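Local coordinates for IPT/TIG domain-containing protein BACOVA_02650 (Bacteroides ovatus, PDB 5E7H) that binds polysaccharide at the cell surface and probably captures xyloglucan before it is transported into the periplasm for degradation, at residues V32-E37 / I54-P59; E170-P175 / Y192-S197. All coordinates share one frame; numbering follows the deposited sequence.

Interaction 1: residues V32-E37 / I54-P59; sequences VNINGE and ISFVLP
V32 and I34 pack on F56, and V32 also on I54, across the interior of the IPT/TIG domain, an immunoglobulin-like (E-set) beta sandwich, and the contact is where its two sheets meet. The strand segments 32-34 and 54-57 pass 10.8 Å apart at an angle of 51°, a facing-sheet distance bridged wholly by apolar side chains. F56 is the central piece. With chi1 at 55°, CG is staggered between N and C, and the ring reaches across the gap with its far end against the opposite strand. There V32 CG1 lies 3.9 Å from F56 CE2, and I34 CD1 comes within 4.0 Å of F56 CZ, both approaching the ring obliquely. The other V32 branch serves a second neighbour: CG2 meets I54 CD1 at 3.9 Å, the two side chains lying alongside and pointing contrary ways. At the end of the strand, N33 OD1 accepts from G36 N in the turn that follows, 2.7 Å, an Asx motif. Strand 31-34 lies between 38-40 and 68-72, and I40 and I68 add to the core; on the facing sheet, strand 53-57 runs between 18-24 and 46-47, with I21 touching I54 and V19 touching F56.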
ATOM      1  N   VAL A  32      22.488   3.922   4.971  1.00 25.83           N
ATOM      2  CA  VAL A  32      21.205   3.815   4.280  1.00 25.44           C
ATOM      3  C   VAL A  32      20.531   5.182   4.348  1.00 28.48           C
ATOM      4  O   VAL A  32      20.129   5.635   5.423  1.00 27.98           O
ATOM      5  CB  VAL A  32      20.283   2.722   4.884  1.00 25.09           C
ATOM      6  CG1 VAL A  32      18.904   2.732   4.225  1.00 22.78           C
ATOM      7  CG2 VAL A  32      20.926   1.350   4.723  1.00 27.19           C
ATOM      8  N   ASN A  33      20.437   5.844   3.195  1.00 25.22           N
ATOM      9  CA  ASN A  33      19.867   7.181   3.118  1.00 23.10           C
ATOM     10  C   ASN A  33      18.461   7.128   2.552  1.00 23.86           C
ATOM     11  O   ASN A  33      18.224   6.488   1.535  1.00 21.92           O
ATOM     12  CB  ASN A  33      20.729   8.103   2.260  1.00 24.32           C
ATOM     13  CG  ASN A  33      20.127   9.484   2.121  1.00 27.35           C
ATOM     14  OD1 ASN A  33      19.404   9.750   1.177  1.00 28.47           O
ATOM     15  ND2 ASN A  33      20.397  10.360   3.093  1.00 31.36           N
ATOM     16  N   ILE A  34      17.541   7.800   3.233  1.00 20.19           N
ATOM     17  CA  ILE A  34      16.155   7.888   2.823  1.00 18.57           C
ATOM     18  C   ILE A  34      15.841   9.210   2.134  1.00 19.94           C
ATOM     19  O   ILE A  34      15.803  10.260   2.782  1.00 19.50           O
ATOM     20  CB  ILE A  34      15.219   7.735   4.030  1.00 17.08           C
ATOM     21  CG1 ILE A  34      15.565   6.498   4.870  1.00 20.22           C
ATOM     22  CG2 ILE A  34      13.783   7.651   3.564  1.00 17.62           C
ATOM     23  CD1 ILE A  34      15.607   5.157   4.132  1.00 20.89           C
ATOM     24  N   ASN A  35      15.697   9.154   0.807  1.00 19.76           N
ATOM     25  CA  ASN A  35      15.213  10.270  -0.010  1.00 20.02           C
ATOM     26  C   ASN A  35      16.039  11.538   0.126  1.00 21.07           C
ATOM     27  O   ASN A  35      15.526  12.630  -0.100  1.00 21.82           O
ATOM     28  CB  ASN A  35      13.733  10.561   0.315  1.00 18.32           C
ATOM     29  CG  ASN A  35      12.810   9.450  -0.153  1.00 17.41           C
ATOM     30  OD1 ASN A  35      13.271   8.357  -0.495  1.00 18.12           O
ATOM     31  ND2 ASN A  35      11.506   9.730  -0.200  1.00 17.72           N
ATOM     32  N   GLY A  36      17.324  11.367   0.439  1.00 21.08           N
ATOM     33  CA  GLY A  36      18.254  12.467   0.680  1.00 24.30           C
ATOM     34  C   GLY A  36      17.804  13.420   1.798  1.00 30.20           C
ATOM     35  O   GLY A  36      18.185  14.595   1.823  1.00 30.44           O
ATOM     36  N   GLU A  37      17.040  12.894   2.751  1.00 22.92           N
ATOM     37  CA  GLU A  37      16.566  13.694   3.882  1.00 24.00           C
ATOM     38  C   GLU A  37      17.158  13.265   5.213  1.00 24.52           C
ATOM     39  O   GLU A  37      17.469  14.111   6.044  1.00 27.30           O
ATOM     40  CB  GLU A  37      15.048  13.624   3.966  1.00 23.40           C
ATOM     41  CG  GLU A  37      14.403  14.301   2.780  1.00 24.36           C
ATOM     42  CD  GLU A  37      12.898  14.383   2.864  1.00 31.66           C
ATOM     43  OE1 GLU A  37      12.336  14.301   3.983  1.00 27.17           O
ATOM     44  OE2 GLU A  37      12.278  14.530   1.790  1.00 35.27           O
ATOM     45  N   ILE A  54      18.389  -6.444   4.057  1.00 25.97           N
ATOM     46  CA  ILE A  54      18.518  -5.572   5.208  1.00 28.30           C
ATOM     47  C   ILE A  54      17.133  -5.100   5.630  1.00 23.69           C
ATOM     48  O   ILE A  54      16.182  -5.037   4.828  1.00 24.31           O
ATOM     49  CB  ILE A  54      19.425  -4.359   4.943  1.00 28.96           C
ATOM     50  CG1 ILE A  54      18.852  -3.467   3.853  1.00 26.69           C
ATOM     51  CG2 ILE A  54      20.840  -4.828   4.554  1.00 29.54           C
ATOM     52  CD1 ILE A  54      19.624  -2.164   3.660  1.00 32.93           C
ATOM     53  N   SER A  55      17.014  -4.792   6.915  1.00 23.60           N
ATOM     54  CA  SER A  55      15.777  -4.234   7.427  1.00 19.28           C
ATOM     55  C   SER A  55      16.032  -3.226   8.528  1.00 20.67           C
ATOM     56  O   SER A  55      17.074  -3.238   9.169  1.00 22.73           O
ATOM     57  CB  SER A  55      14.847  -5.332   7.943  1.00 25.85           C
ATOM     58  OG  SER A  55      15.445  -6.028   9.028  1.00 30.34           O
ATOM     59  N   PHE A  56      15.050  -2.355   8.727  1.00 21.01           N
ATOM     60  CA  PHE A  56      15.132  -1.301   9.727  1.00 21.67           C
ATOM     61  C   PHE A  56      13.748  -0.729   9.911  1.00 18.42           C
ATOM     62  O   PHE A  56      12.901  -0.833   9.019  1.00 18.46           O
ATOM     63  CB  PHE A  56      16.091  -0.197   9.297  1.00 21.10           C
ATOM     64  CG  PHE A  56      15.755   0.384   7.958  1.00 21.24           C
ATOM     65  CD1 PHE A  56      14.860   1.430   7.841  1.00 21.49           C
ATOM     66  CD2 PHE A  56      16.346  -0.132   6.811  1.00 27.19           C
ATOM     67  CE1 PHE A  56      14.542   1.947   6.590  1.00 24.92           C
ATOM     68  CE2 PHE A  56      16.029   0.381   5.565  1.00 24.56           C
ATOM     69  CZ  PHE A  56      15.138   1.415   5.460  1.00 24.30           C
ATOM     70  N   VAL A  57      13.534  -0.101  11.059  1.00 18.28           N
ATOM     71  CA  VAL A  57      12.305   0.606  11.323  1.00 15.72           C
ATOM     72  C   VAL A  57      12.377   2.019  10.740  1.00 17.19           C
ATOM     73  O   VAL A  57      13.394   2.698  10.943  1.00 20.08           O
ATOM     74  CB  VAL A  57      12.067   0.663  12.827  1.00 19.05           C
ATOM     75  CG1 VAL A  57      10.841   1.488  13.141  1.00 19.75           C
ATOM     76  CG2 VAL A  57      11.915  -0.753  13.392  1.00 23.44           C
ATOM     77  N   LEU A  58      11.334   2.450  10.025  1.00 17.26           N
ATOM     78  CA  LEU A  58      11.289   3.800   9.457  1.00 16.56           C
ATOM     79  C   LEU A  58      11.060   4.804  10.613  1.00 18.81           C
ATOM     80  O   LEU A  58       9.998   4.777  11.232  1.00 19.34           O
ATOM     81  CB  LEU A  58      10.196   3.916   8.391  1.00 16.20           C
ATOM     82  CG  LEU A  58      10.158   5.263   7.662  1.00 17.69           C
ATOM     83  CD1 LEU A  58      11.370   5.437   6.775  1.00 19.17           C
ATOM     84  CD2 LEU A  58       8.886   5.386   6.858  1.00 18.80           C
ATOM     85  N   PRO A  59      12.035   5.679  10.906  1.00 16.99           N
ATOM     86  CA  PRO A  59      11.896   6.508  12.111  1.00 21.31           C
ATOM     87  C   PRO A  59      11.031   7.762  11.951  1.00 27.53           C
ATOM     88  O   PRO A  59      10.561   8.315  12.953  1.00 29.41           O
ATOM     89  CB  PRO A  59      13.333   6.890  12.428  1.00 25.81           C
ATOM     90  CG  PRO A  59      14.035   6.881  11.131  1.00 25.93           C
ATOM     91  CD  PRO A  59      13.380   5.800  10.313  1.00 17.53           C
TER

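Interaction 2: residues E170-P175 / Y192-S197; sequences EVFTGP and YVPVSS
Apolar packing joins F172 to V193 and P194, fairly loosely: F172 CE1 is 4.3 Å from V193 CG1, and F172 CZ is 4.5 Å from P194 CD. The proline carbon stands at the edge of the phenyl ring, near its plane, whereas the valine methyl comes in obliquely. V193 CG1 is anti to the backbone N (chi1 -180°), which extends that branch to the ring and leaves CG2 4.1 Å from P175 O, at the far end of the 170-175 segment. No hydrogen bond crosses between the two segments. Both are irregular connections in the xyloglucan-binding domain, a beta-rich fold: 170-175 leads from strand 160-168 into 176-181, and 192-197 leaves strand 189-192 on the way to 207-213. Beyond the pair, F172 also touches I248 and V250 of strand 246-259, while P194 lies on C166 and M208, so the loops pack down onto a sheet. Polar bonding is found within and around the second loop. Y192 OH and V195 N make a long, weak hydrogen bond of 3.4 Å, nearly straight at 166°, the tyrosine reaching forward along its own chain, past P194, to the amide three residues on. P194 O is hydrogen-bonded to T202 OG1.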
ATOM      1  N   GLU A 170      -5.801 -10.935  11.774  1.00 17.76           N
ATOM      2  CA  GLU A 170      -5.761 -12.404  11.743  1.00 19.66           C
ATOM      3  C   GLU A 170      -6.308 -12.865  10.419  1.00 20.81           C
ATOM      4  O   GLU A 170      -7.185 -12.211   9.848  1.00 19.91           O
ATOM      5  CB  GLU A 170      -6.610 -13.037  12.864  1.00 24.23           C
ATOM      6  CG  GLU A 170      -6.496 -12.435  14.251  1.00 45.51           C
ATOM      7  CD  GLU A 170      -5.341 -12.999  15.062  1.00 59.96           C
ATOM      8  OE1 GLU A 170      -4.517 -13.753  14.498  1.00 63.71           O
ATOM      9  OE2 GLU A 170      -5.268 -12.689  16.273  1.00 60.49           O
ATOM     10  N   VAL A 171      -5.833 -14.009   9.933  1.00 22.30           N
ATOM     11  CA  VAL A 171      -6.390 -14.541   8.709  1.00 22.65           C
ATOM     12  C   VAL A 171      -7.841 -14.933   8.954  1.00 21.69           C
ATOM     13  O   VAL A 171      -8.248 -15.241  10.090  1.00 24.38           O
ATOM     14  CB  VAL A 171      -5.598 -15.752   8.180  1.00 28.11           C
ATOM     15  CG1 VAL A 171      -4.191 -15.305   7.745  1.00 31.81           C
ATOM     16  CG2 VAL A 171      -5.541 -16.835   9.207  1.00 38.68           C
ATOM     17  N   PHE A 172      -8.596 -14.911   7.879  1.00 23.18           N
ATOM     18  CA  PHE A 172     -10.022 -15.221   7.916  1.00 23.23           C
ATOM     19  C   PHE A 172     -10.390 -16.076   6.721  1.00 24.65           C
ATOM     20  O   PHE A 172      -9.656 -16.144   5.737  1.00 28.13           O
ATOM     21  CB  PHE A 172     -10.851 -13.925   7.954  1.00 22.23           C
ATOM     22  CG  PHE A 172     -10.428 -12.895   6.940  1.00 21.68           C
ATOM     23  CD1 PHE A 172     -10.846 -12.976   5.621  1.00 21.08           C
ATOM     24  CD2 PHE A 172      -9.617 -11.828   7.312  1.00 20.61           C
ATOM     25  CE1 PHE A 172     -10.456 -12.023   4.693  1.00 20.49           C
ATOM     26  CE2 PHE A 172      -9.223 -10.888   6.402  1.00 20.07           C
ATOM     27  CZ  PHE A 172      -9.639 -10.971   5.089  1.00 21.54           C
ATOM     28  N   THR A 173     -11.530 -16.755   6.828  1.00 23.97           N
ATOM     29  CA  THR A 173     -12.028 -17.607   5.765  1.00 23.89           C
ATOM     30  C   THR A 173     -13.477 -17.255   5.473  1.00 25.44           C
ATOM     31  O   THR A 173     -14.369 -17.489   6.302  1.00 29.98           O
ATOM     32  CB  THR A 173     -11.938 -19.103   6.130  1.00 29.82           C
ATOM     33  OG1 THR A 173     -10.590 -19.425   6.486  1.00 34.84           O
ATOM     34  CG2 THR A 173     -12.383 -19.964   4.951  1.00 43.16           C
ATOM     35  N   GLY A 174     -13.700 -16.697   4.289  1.00 23.18           N
ATOM     36  CA  GLY A 174     -15.032 -16.324   3.836  1.00 22.22           C
ATOM     37  C   GLY A 174     -15.044 -14.897   3.321  1.00 21.22           C
ATOM     38  O   GLY A 174     -15.313 -14.661   2.143  1.00 22.08           O
ATOM     39  N   PRO A 175     -14.737 -13.933   4.199  1.00 19.73           N
ATOM     40  CA  PRO A 175     -14.857 -12.533   3.782  1.00 17.78           C
ATOM     41  C   PRO A 175     -13.920 -12.163   2.638  1.00 18.99           C
ATOM     42  O   PRO A 175     -12.804 -12.689   2.550  1.00 19.68           O
ATOM     43  CB  PRO A 175     -14.529 -11.768   5.063  1.00 18.76           C
ATOM     44  CG  PRO A 175     -14.971 -12.702   6.148  1.00 20.52           C
ATOM     45  CD  PRO A 175     -14.599 -14.060   5.658  1.00 19.87           C
ATOM     46  N   TYR A 192     -11.443 -10.230  -3.525  1.00 16.30           N
ATOM     47  CA  TYR A 192     -10.044  -9.987  -3.181  1.00 15.54           C
ATOM     48  C   TYR A 192      -9.759 -10.206  -1.707  1.00 16.57           C
ATOM     49  O   TYR A 192     -10.463  -9.686  -0.844  1.00 17.27           O
ATOM     50  CB  TYR A 192      -9.639  -8.560  -3.567  1.00 17.52           C
ATOM     51  CG  TYR A 192      -8.182  -8.247  -3.291  1.00 16.45           C
ATOM     52  CD1 TYR A 192      -7.187  -8.826  -4.056  1.00 17.25           C
ATOM     53  CD2 TYR A 192      -7.801  -7.402  -2.254  1.00 17.92           C
ATOM     54  CE1 TYR A 192      -5.846  -8.564  -3.804  1.00 19.26           C
ATOM     55  CE2 TYR A 192      -6.454  -7.137  -2.004  1.00 20.39           C
ATOM     56  CZ  TYR A 192      -5.500  -7.734  -2.780  1.00 19.60           C
ATOM     57  OH  TYR A 192      -4.153  -7.511  -2.537  1.00 20.75           O
ATOM     58  N   VAL A 193      -8.710 -10.978  -1.438  1.00 17.59           N
ATOM     59  CA  VAL A 193      -8.161 -11.117  -0.102  1.00 17.96           C
ATOM     60  C   VAL A 193      -6.773 -10.453  -0.098  1.00 18.16           C
ATOM     61  O   VAL A 193      -5.934 -10.831  -0.912  1.00 18.38           O
ATOM     62  CB  VAL A 193      -8.044 -12.593   0.316  1.00 20.20           C
ATOM     63  CG1 VAL A 193      -7.470 -12.723   1.716  1.00 24.81           C
ATOM     64  CG2 VAL A 193      -9.430 -13.283   0.223  1.00 21.75           C
ATOM     65  N   PRO A 194      -6.552  -9.473   0.790  1.00 17.79           N
ATOM     66  CA  PRO A 194      -5.249  -8.779   0.821  1.00 17.73           C
ATOM     67  C   PRO A 194      -4.062  -9.717   0.933  1.00 17.96           C
ATOM     68  O   PRO A 194      -4.056 -10.591   1.806  1.00 18.77           O
ATOM     69  CB  PRO A 194      -5.359  -7.899   2.051  1.00 17.28           C
ATOM     70  CG  PRO A 194      -6.832  -7.587   2.141  1.00 21.28           C
ATOM     71  CD  PRO A 194      -7.501  -8.871   1.745  1.00 20.63           C
ATOM     72  N   VAL A 195      -3.099  -9.557   0.022  1.00 16.83           N
ATOM     73  CA  VAL A 195      -1.843 -10.303   0.061  1.00 16.83           C
ATOM     74  C   VAL A 195      -0.700  -9.326  -0.168  1.00 15.65           C
ATOM     75  O   VAL A 195      -0.829  -8.338  -0.867  1.00 16.02           O
ATOM     76  CB  VAL A 195      -1.772 -11.435  -0.981  1.00 23.85           C
ATOM     77  CG1 VAL A 195      -2.739 -12.564  -0.624  1.00 25.31           C
ATOM     78  CG2 VAL A 195      -2.042 -10.917  -2.382  1.00 24.06           C
ATOM     79  N   SER A 196       0.439  -9.649   0.412  1.00 16.99           N
ATOM     80  CA  SER A 196       1.600  -8.775   0.330  1.00 16.78           C
ATOM     81  C   SER A 196       2.257  -8.786  -1.044  1.00 17.99           C
ATOM     82  O   SER A 196       2.498  -9.857  -1.618  1.00 19.58           O
ATOM     83  CB  SER A 196       2.620  -9.205   1.385  1.00 17.71           C
ATOM     84  OG  SER A 196       3.872  -8.595   1.131  1.00 17.50           O
ATOM     85  N   SER A 197       2.583  -7.601  -1.552  1.00 16.86           N
ATOM     86  CA  SER A 197       3.329  -7.495  -2.803  1.00 16.92           C
ATOM     87  C   SER A 197       4.761  -8.002  -2.635  1.00 19.80           C
ATOM     88  O   SER A 197       5.432  -8.345  -3.612  1.00 21.55           O
ATOM     89  CB  SER A 197       3.339  -6.059  -3.288  1.00 18.10           C
ATOM     90  OG  SER A 197       3.973  -5.191  -2.368  1.00 19.95           O
TER

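This chain is the C-terminal part of the longer surface protein. From its N terminus it first builds an IPT/TIG domain, where interaction 1 closes a loop with 16 residues between its segments and ties the sheet containing 31-34 to the one containing 53-57. The xyloglucan-binding domain follows. Interaction 2 closes there, again over 16 residues: strands 176-181 and 189-192 lie mostly within that span, so the contact brings together the connections entering and leaving this pair. The two closures come in series and neither nest nor cross. Their centres are 29 Å apart, on opposite sides of the chain's centre, with nearest atoms about 13 Å apart, so each is local to its own domain.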